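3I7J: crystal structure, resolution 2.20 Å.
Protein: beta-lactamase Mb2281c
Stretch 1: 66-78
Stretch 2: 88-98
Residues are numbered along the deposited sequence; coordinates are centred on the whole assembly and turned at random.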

# COMPACT_ATOMS: atom_id res chain seq x y z
N GLY A 66 -5.87 -19.31 -4.92
CA GLY A 66 -7.13 -18.93 -4.31
C GLY A 66 -8.26 -19.80 -4.84
O GLY A 66 -8.02 -20.91 -5.28
N PRO A 67 -9.52 -19.32 -4.80
CA PRO A 67 -10.65 -20.12 -5.31
C PRO A 67 -10.48 -20.49 -6.78
O PRO A 67 -9.69 -19.87 -7.49
N PRO A 68 -11.22 -21.51 -7.24
CA PRO A 68 -11.14 -21.93 -8.64
C PRO A 68 -11.39 -20.75 -9.56
O PRO A 68 -12.38 -20.04 -9.42
N GLY A 69 -10.48 -20.53 -10.51
CA GLY A 69 -10.63 -19.43 -11.43
C GLY A 69 -9.91 -18.18 -10.95
O GLY A 69 -9.87 -17.17 -11.64
N SER A 70 -9.33 -18.25 -9.75
CA SER A 70 -8.61 -17.10 -9.21
C SER A 70 -7.10 -17.26 -9.47
O SER A 70 -6.60 -18.38 -9.56
N THR A 71 -6.40 -16.14 -9.61
CA THR A 71 -4.95 -16.15 -9.87
C THR A 71 -4.23 -15.18 -8.94
O THR A 71 -4.85 -14.47 -8.14
N VAL A 72 -2.91 -15.14 -9.04
CA VAL A 72 -2.11 -14.22 -8.25
C VAL A 72 -2.61 -12.79 -8.48
O VAL A 72 -2.76 -12.02 -7.53
N ARG A 73 -2.91 -12.44 -9.74
CA ARG A 73 -3.41 -11.10 -10.06
C ARG A 73 -4.72 -10.75 -9.35
O ARG A 73 -4.91 -9.61 -8.94
N HIS A 74 -5.62 -11.73 -9.21
CA HIS A 74 -6.90 -11.50 -8.53
C HIS A 74 -6.65 -11.25 -7.05
O HIS A 74 -7.34 -10.44 -6.42
N LEU A 75 -5.68 -11.95 -6.48
CA LEU A 75 -5.37 -11.78 -5.07
C LEU A 75 -4.81 -10.39 -4.81
O LEU A 75 -5.21 -9.73 -3.85
N LEU A 76 -3.90 -9.95 -5.67
CA LEU A 76 -3.28 -8.63 -5.54
C LEU A 76 -4.27 -7.48 -5.71
O LEU A 76 -4.15 -6.45 -5.04
N ALA A 77 -5.24 -7.67 -6.59
CA ALA A 77 -6.24 -6.65 -6.89
C ALA A 77 -7.56 -6.80 -6.12
O ALA A 77 -8.50 -6.05 -6.37
N HIS A 78 -7.62 -7.76 -5.21
CA HIS A 78 -8.82 -7.99 -4.41
C HIS A 78 -10.05 -8.34 -5.26
O HIS A 78 -11.14 -7.82 -5.04
N GLN A 88 -13.42 -18.05 2.76
CA GLN A 88 -14.80 -18.22 2.33
C GLN A 88 -14.96 -17.55 0.98
O GLN A 88 -14.64 -16.37 0.82
N ALA A 89 -15.44 -18.31 -0.01
CA ALA A 89 -15.63 -17.77 -1.34
C ALA A 89 -17.03 -17.16 -1.42
O ALA A 89 -18.03 -17.88 -1.42
N LEU A 90 -17.09 -15.83 -1.49
CA LEU A 90 -18.37 -15.13 -1.55
C LEU A 90 -18.78 -14.68 -2.95
O LEU A 90 -19.92 -14.24 -3.14
N ALA A 91 -17.88 -14.78 -3.92
CA ALA A 91 -18.19 -14.37 -5.28
C ALA A 91 -17.28 -15.04 -6.30
O ALA A 91 -16.27 -15.64 -5.94
N ARG A 92 -17.65 -14.94 -7.57
CA ARG A 92 -16.88 -15.52 -8.66
C ARG A 92 -15.71 -14.60 -8.98
O ARG A 92 -15.88 -13.40 -9.17
N PRO A 93 -14.50 -15.17 -9.07
CA PRO A 93 -13.28 -14.39 -9.37
C PRO A 93 -13.46 -13.39 -10.51
O PRO A 93 -14.02 -13.72 -11.55
N GLY A 94 -13.00 -12.15 -10.29
CA GLY A 94 -13.09 -11.13 -11.32
C GLY A 94 -14.43 -10.41 -11.49
O GLY A 94 -14.52 -9.44 -12.25
N THR A 95 -15.45 -10.86 -10.79
CA THR A 95 -16.76 -10.24 -10.91
C THR A 95 -16.94 -9.11 -9.91
O THR A 95 -17.59 -8.11 -10.20
N ARG A 96 -16.37 -9.27 -8.72
CA ARG A 96 -16.50 -8.23 -7.71
C ARG A 96 -15.17 -7.80 -7.11
O ARG A 96 -14.19 -8.54 -7.08
N ARG A 97 -15.15 -6.56 -6.65
CA ARG A 97 -13.98 -6.02 -6.01
C ARG A 97 -14.26 -5.90 -4.54
O ARG A 97 -15.04 -5.05 -4.12
N MSE A 98 -13.67 -6.77 -3.73
CA MSE A 98 -13.86 -6.64 -2.30
C MSE A 98 -12.55 -6.82 -1.56
O MSE A 98 -11.88 -7.85 -1.64

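A turn-and-helix segment and an irregular segment meet in a modest, mixed contact, 428 Å² counted over both sides, in which proline packing at one end gives way to hydrogen bonds onto the carbonyls of Ala 77 and His 78 at the other. Stretch 1 enters through a type II turn, Pro 67 to Ser 70, closed by Ser 70 N to Pro 67 O at 2.8 Å, and then forms helix 72-76; stretch 2 runs alongside without regular structure. Pro 67 and Ala 89 both point toward the opposite stretch and meet loosely, Pro 67 CG lying 4.3 Å from Ala 89 CB. Pro 93, its ring C-gamma exo, is the most heavily covered residue of the contact and points toward stretch 1: its CG lies 3.4 Å from Pro 68 O and 4.0 Å from Ser 70 CB, while its CB lies 3.5 Å from Gly 69 O. Ser 70 itself (chi1 t) is turned sideways, and its OG is hydrogen-bonded to a residue just beyond the stretches. Within the helix, His 74 (chi1 m, chi2 79°) points toward stretch 2. Its CD2 is 4.0 Å from Pro 93 CB and 3.6 Å from Gly 94 N, which sits at the ring edge, near its plane. Both ring nitrogens have polar partners: His 74 ND1 shares a 2.7 Å hydrogen bond with OG1 of Thr 71 (chi1 p), the N-cap residue, and His 74 NE2 lies 2.6 Å from the O atom of water 1. That water also donates a weak 3.4 Å bond from its O to Pro 93 O, so it links the histidine to the other stretch. At the far end, Arg 97 (chi1 t, chi2 off-rotamer at 141°, chi3 m) starts sideways, but its end comes nearer and reaches the carbonyl of Ala 77. Arg 97 NE and NH2 both donate to Ala 77 O, at 3.1 and 2.9 Å, so one carbonyl near the guanidinium plane receives two bonds; Ala 77 CB also lies 3.3 Å from Arg 97 NH2. His 78 (chi1 m, chi2 -70°) follows with positive phi in a Schellman motif. Its CA-to-CB bond points toward stretch 2, yet the end of its side chain leads away, and its hydrogen bond across the stretches is made by the backbone: His 78 O accepts a 3.0 Å bond from Met 98 N and a CA-H...O contact from Arg 97 CA at 3.5 Å. The CA-to-CB bond of Met 98, a selenomethionine (p, t, p), points away.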

# COMPACT_ATOMS: atom_id res chain seq x y z
CB PRO A 67 -11.85 -19.19 -5.09
CG PRO A 67 -11.46 -18.42 -3.87
CD PRO A 67 -10.00 -18.09 -4.14
CB PRO A 68 -12.24 -22.99 -8.75
CG PRO A 68 -12.21 -23.61 -7.39
CD PRO A 68 -12.10 -22.41 -6.47
CB SER A 70 -8.89 -16.98 -7.70
OG SER A 70 -8.08 -15.98 -7.10
CB THR A 71 -4.63 -15.75 -11.33
OG1 THR A 71 -4.97 -14.37 -11.54
CG2 THR A 71 -5.43 -16.61 -12.33
CB VAL A 72 -0.60 -14.37 -8.61
CG1 VAL A 72 0.22 -13.21 -8.06
CG2 VAL A 72 -0.07 -15.69 -8.02
CB ARG A 73 -3.62 -10.94 -11.58
CG ARG A 73 -3.92 -9.49 -12.01
CD ARG A 73 -4.58 -9.43 -13.39
NE ARG A 73 -3.80 -10.15 -14.39
CZ ARG A 73 -2.73 -9.66 -15.00
NH1 ARG A 73 -2.31 -8.43 -14.74
NH2 ARG A 73 -2.07 -10.41 -15.88
CB HIS A 74 -7.85 -12.70 -8.63
CG HIS A 74 -8.33 -13.00 -10.02
ND1 HIS A 74 -7.55 -13.66 -10.95
CD2 HIS A 74 -9.52 -12.77 -10.62
CE1 HIS A 74 -8.25 -13.83 -12.06
NE2 HIS A 74 -9.45 -13.30 -11.88
CB LEU A 75 -4.40 -12.86 -4.61
CG LEU A 75 -4.98 -14.27 -4.75
CD1 LEU A 75 -3.89 -15.30 -4.42
CD2 LEU A 75 -6.17 -14.43 -3.80
CB LEU A 76 -2.16 -8.49 -6.58
CG LEU A 76 -0.86 -9.25 -6.30
CD1 LEU A 76 0.00 -9.35 -7.55
CD2 LEU A 76 -0.11 -8.53 -5.19
CB ALA A 77 -6.52 -6.63 -8.39
CB HIS A 78 -9.14 -6.75 -3.55
CG HIS A 78 -8.00 -6.34 -2.66
ND1 HIS A 78 -7.60 -7.09 -1.58
CD2 HIS A 78 -7.14 -5.30 -2.74
CE1 HIS A 78 -6.54 -6.53 -1.02
NE2 HIS A 78 -6.24 -5.44 -1.71
CB GLN A 88 -15.74 -17.59 3.37
CG GLN A 88 -17.20 -17.47 2.97
CD GLN A 88 -17.91 -18.81 2.86
OE1 GLN A 88 -17.42 -19.85 3.33
NE2 GLN A 88 -19.09 -18.80 2.25
CB ALA A 89 -15.47 -18.87 -2.38
CB LEU A 90 -18.34 -13.92 -0.62
CG LEU A 90 -18.14 -14.23 0.86
CD1 LEU A 90 -18.09 -12.93 1.66
CD2 LEU A 90 -19.27 -15.11 1.35
CB ALA A 91 -18.08 -12.85 -5.42
CB ARG A 92 -17.76 -15.67 -9.91
CG ARG A 92 -19.02 -16.48 -9.68
CD ARG A 92 -19.90 -16.58 -10.92
NE ARG A 92 -19.24 -17.29 -12.02
CZ ARG A 92 -18.42 -16.73 -12.90
NH1 ARG A 92 -18.16 -15.43 -12.83
NH2 ARG A 92 -17.87 -17.46 -13.86
CB PRO A 93 -12.26 -15.47 -9.71
CG PRO A 93 -12.71 -16.65 -8.89
CD PRO A 93 -14.22 -16.61 -9.08
CB THR A 95 -17.88 -11.26 -10.67
OG1 THR A 95 -17.86 -11.69 -9.30
CG2 THR A 95 -17.69 -12.46 -11.59
CB ARG A 96 -17.43 -8.68 -6.58
CG ARG A 96 -18.90 -8.63 -6.94
CD ARG A 96 -19.78 -8.43 -5.72
NE ARG A 96 -19.87 -9.63 -4.89
CZ ARG A 96 -20.44 -9.67 -3.69
NH1 ARG A 96 -20.96 -8.57 -3.17
NH2 ARG A 96 -20.48 -10.82 -3.02
CB ARG A 97 -13.66 -4.63 -6.57
CG ARG A 97 -12.58 -3.88 -5.81
CD ARG A 97 -11.68 -3.12 -6.78
NE ARG A 97 -10.65 -3.98 -7.32
CZ ARG A 97 -10.07 -3.83 -8.51
NH1 ARG A 97 -10.41 -2.84 -9.32
NH2 ARG A 97 -9.13 -4.69 -8.87
CB MSE A 98 -14.95 -7.59 -1.79
CG MSE A 98 -14.68 -9.06 -1.79
SE MSE A 98 -16.28 -10.06 -1.14
CE MSE A 98 -17.16 -10.28 -2.86
O HOH W 1 -11.38 -12.97 -13.62